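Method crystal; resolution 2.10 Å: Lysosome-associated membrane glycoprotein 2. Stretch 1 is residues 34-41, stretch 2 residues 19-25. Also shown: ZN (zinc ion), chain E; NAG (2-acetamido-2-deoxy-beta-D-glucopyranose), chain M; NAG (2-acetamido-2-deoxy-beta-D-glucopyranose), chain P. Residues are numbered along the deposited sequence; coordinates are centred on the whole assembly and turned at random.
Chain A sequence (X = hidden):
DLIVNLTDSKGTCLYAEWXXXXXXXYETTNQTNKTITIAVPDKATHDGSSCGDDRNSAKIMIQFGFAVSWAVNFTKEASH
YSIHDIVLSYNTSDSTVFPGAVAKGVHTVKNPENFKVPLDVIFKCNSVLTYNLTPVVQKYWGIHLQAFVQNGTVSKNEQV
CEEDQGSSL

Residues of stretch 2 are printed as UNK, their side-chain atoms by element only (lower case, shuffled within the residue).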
# COMPACT_ATOMS: atom_id res chain seq x y z
N LYS A 34 3.09 19.83 12.45
CA LYS A 34 1.79 19.22 12.69
C LYS A 34 1.79 17.75 12.30
O LYS A 34 2.32 17.38 11.25
CB LYS A 34 0.67 19.94 11.94
CG LYS A 34 -0.69 19.37 12.31
CD LYS A 34 -1.85 20.25 11.91
CE LYS A 34 -3.13 19.74 12.58
NZ LYS A 34 -4.34 20.37 12.02
N THR A 35 1.21 16.91 13.15
CA THR A 35 1.08 15.49 12.88
C THR A 35 -0.38 15.14 12.64
O THR A 35 -1.25 15.47 13.45
CB THR A 35 1.61 14.64 14.04
OG1 THR A 35 2.99 14.93 14.28
CG2 THR A 35 1.46 13.15 13.73
N ILE A 36 -0.65 14.50 11.51
CA ILE A 36 -2.01 14.06 11.17
C ILE A 36 -2.03 12.59 10.76
O ILE A 36 -1.01 12.04 10.34
CB ILE A 36 -2.62 14.92 10.04
CG1 ILE A 36 -1.72 14.90 8.81
CG2 ILE A 36 -2.78 16.36 10.49
CD1 ILE A 36 -2.18 13.98 7.71
N THR A 37 -3.19 11.95 10.90
CA THR A 37 -3.35 10.58 10.43
C THR A 37 -4.37 10.53 9.30
O THR A 37 -5.49 11.04 9.43
CB THR A 37 -3.78 9.63 11.56
OG1 THR A 37 -2.69 9.46 12.48
CG2 THR A 37 -4.15 8.25 11.01
N ILE A 38 -3.98 9.94 8.18
CA ILE A 38 -4.87 9.76 7.05
C ILE A 38 -5.30 8.31 6.92
O ILE A 38 -4.50 7.46 6.54
CB ILE A 38 -4.20 10.16 5.73
CG1 ILE A 38 -3.73 11.61 5.77
CG2 ILE A 38 -5.16 9.94 4.56
CD1 ILE A 38 -3.00 12.03 4.51
N ALA A 39 -6.55 8.03 7.24
CA ALA A 39 -7.10 6.70 6.95
C ALA A 39 -7.57 6.69 5.51
O ALA A 39 -8.35 7.53 5.09
CB ALA A 39 -8.23 6.36 7.90
N VAL A 40 -7.06 5.73 4.73
CA VAL A 40 -7.42 5.64 3.33
C VAL A 40 -8.76 4.94 3.24
O VAL A 40 -8.86 3.75 3.55
CB VAL A 40 -6.35 4.86 2.52
CG1 VAL A 40 -6.77 4.71 1.07
CG2 VAL A 40 -5.00 5.57 2.62
N PRO A 41 -9.80 5.67 2.83
CA PRO A 41 -11.13 5.06 2.78
C PRO A 41 -11.35 4.39 1.45
O PRO A 41 -10.45 4.42 0.60
CB PRO A 41 -12.06 6.26 2.93
CG PRO A 41 -11.32 7.35 2.17
CD PRO A 41 -9.84 7.08 2.38
N UNK A 19 -6.19 -2.96 4.81
CA UNK A 19 -6.47 -1.63 5.34
C UNK A 19 -5.16 -0.90 5.62
O UNK A 19 -4.18 -1.50 6.04
c UNK A 19 -9.73 -2.07 7.48
o UNK A 19 -10.52 -2.97 7.85
c UNK A 19 -7.33 -1.73 6.61
c UNK A 19 -8.71 -2.37 6.38
o UNK A 19 -9.76 -0.92 7.97
N UNK A 20 -5.12 0.40 5.38
CA UNK A 20 -3.92 1.18 5.68
C UNK A 20 -4.20 2.60 6.13
O UNK A 20 -5.21 3.19 5.74
c UNK A 20 -1.57 0.53 1.75
c UNK A 20 -3.63 1.70 3.17
c UNK A 20 -2.98 1.19 4.46
s UNK A 20 -2.50 2.00 1.77
N UNK A 21 -3.34 3.13 6.99
CA UNK A 21 -3.40 4.55 7.31
C UNK A 21 -1.97 5.09 7.46
O UNK A 21 -1.01 4.31 7.60
o UNK A 21 -2.72 4.04 10.08
c UNK A 21 -4.35 4.86 8.50
c UNK A 21 -3.89 4.33 9.85
n UNK A 21 -4.86 4.23 10.78
N UNK A 22 -1.84 6.40 7.34
CA UNK A 22 -0.54 7.07 7.33
C UNK A 22 -0.50 8.24 8.29
O UNK A 22 -1.30 9.17 8.18
c UNK A 22 -1.23 6.37 3.97
c UNK A 22 -0.23 4.43 3.00
c UNK A 22 -1.24 5.36 3.02
c UNK A 22 0.80 5.53 4.87
c UNK A 22 -0.21 7.56 5.92
c UNK A 22 -0.21 6.47 4.89
c UNK A 22 0.80 4.51 3.93
N UNK A 23 0.42 8.18 9.24
CA UNK A 23 0.59 9.28 10.17
C UNK A 23 1.73 10.16 9.68
O UNK A 23 2.88 9.74 9.67
c UNK A 23 0.86 8.75 11.59
o UNK A 23 -0.18 7.84 11.96
c UNK A 23 0.88 9.89 12.59
N UNK A 24 1.38 11.37 9.24
CA UNK A 24 2.36 12.26 8.62
C UNK A 24 2.63 13.51 9.45
O UNK A 24 1.71 14.21 9.87
c UNK A 24 1.03 11.82 4.99
c UNK A 24 1.63 11.49 6.33
c UNK A 24 1.90 12.71 7.21
c UNK A 24 2.95 13.63 6.57
N UNK A 25 3.91 13.77 9.71
CA UNK A 25 4.32 15.00 10.36
C UNK A 25 4.88 15.95 9.31
O UNK A 25 5.77 15.59 8.55
o UNK A 25 4.91 13.80 12.40
c UNK A 25 5.39 14.76 11.44
c UNK A 25 5.73 16.07 12.17
ZN ZN E . -11.16 -1.63 9.20
C1 NAG M . -4.72 3.77 12.14
C2 NAG M . -5.93 4.16 13.01
C3 NAG M . -5.73 3.68 14.44
C4 NAG M . -5.40 2.19 14.46
C5 NAG M . -4.23 1.89 13.53
C6 NAG M . -3.95 0.41 13.40
C7 NAG M . -7.24 6.16 12.43
C8 NAG M . -7.31 7.66 12.49
N2 NAG M . -6.16 5.60 12.99
O3 NAG M . -6.90 3.92 15.21
O4 NAG M . -5.08 1.77 15.78
O5 NAG M . -4.53 2.36 12.21
O6 NAG M . -5.02 -0.24 12.72
O7 NAG M . -8.11 5.49 11.89
C1 NAG P . 9.52 20.31 12.08
C2 NAG P . 9.94 19.71 10.74
C3 NAG P . 11.36 20.13 10.38
C4 NAG P . 11.52 21.64 10.46
C5 NAG P . 11.09 22.12 11.84
C6 NAG P . 11.17 23.62 12.00
C7 NAG P . 8.77 17.59 10.30
C8 NAG P . 8.86 16.10 10.39
N2 NAG P . 9.83 18.26 10.76
O3 NAG P . 11.64 19.69 9.05
O4 NAG P . 12.88 21.99 10.24
O5 NAG P . 9.73 21.74 12.07
O6 NAG P . 10.35 24.04 13.08
O7 NAG P . 7.79 18.16 9.83
O HOH W 1 -7.82 1.58 4.47

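Position 19 has five side-chain atoms: three carbons in a row, the third carrying two oxygens. They touch nothing on stretch 1. That is a carboxylate one methylene longer than aspartate, so the residue is Glu19. Its OE1 and OE2 each lie 2.0 Å from the ZN atom of the zinc ion.

Position 20 has an unbranched chain of two carbons, a sulfur and a terminal carbon. The second carbon lies 4.1 Å from Val40 CG2. Only methionine fits, so this is Met20. Its backbone O accepts a weak hydrogen bond from Val40 N at 3.3 Å. A water takes a hydrogen bond from Met20 N at 3.1 Å and gives one to Val40 O at 2.6 Å, so it links the two backbones where direct pairing loosens.

Position 21 has two carbons, the second carrying one oxygen and one nitrogen. Its CB sits 4.2 Å from Ala39 CB. The nitrogen is 1.4 Å from C1 of the chain M NAG, a covalent bond. This is a glycosylated amide, Asn21.

Position 22 has one carbon followed by a six-carbon ring with no hydroxyl. A ring carbon is 3.8 Å from Val40 CG2. This is Phe22. Its backbone pairs with Ile38 both ways: Phe22 N to Ile38 O at 3.0 Å, and Ile38 N to Phe22 O at 2.8 Å.

Position 23 has one carbon bearing an oxygen and a carbon. The oxygen lies 3.0 Å from Thr37 OG1, a hydrogen bond. A branch at CB with one oxygen and one carbon marks Thr23.

Position 24 has four carbons, forked at the first, with one arm two carbons long. The end of that arm lies 4.1 Å from Ile38 CD1, and the CB lies 4.3 Å from Ile36 CD1. This is Ile24. Ile24 N to Ile36 O is 2.7 Å, and Ile36 N to Ile24 O is 2.9 Å; both are hydrogen bonds.

Position 25 repeats the pattern of 23, one carbon bearing an oxygen and a carbon. The oxygen hydrogen-bonds Thr35 OG1 at 2.9 Å. It is Thr25.

The strands run antiparallel, at 164°. Hydrogen-bonded pairs alternate with non-hydrogen-bonded pairs, whose CA atoms come closer. At Thr35–Thr25 and Thr37–Thr23 that closeness goes with direct hydroxyl contact. Those threonines share a face with Ala39 and the glycan-bearing Asn21; Thr37 CG2 reaches within 3.5 Å of C8 of the chain M NAG. The other face carries Ile36, Ile38, Phe22 and Ile24. Backbone hydrogen bonds set the register, with the two threonine pairs hydrogen-bonded on one face and apolar packing on the other.

Stretch 2, residues 19-25: EMNFTIT
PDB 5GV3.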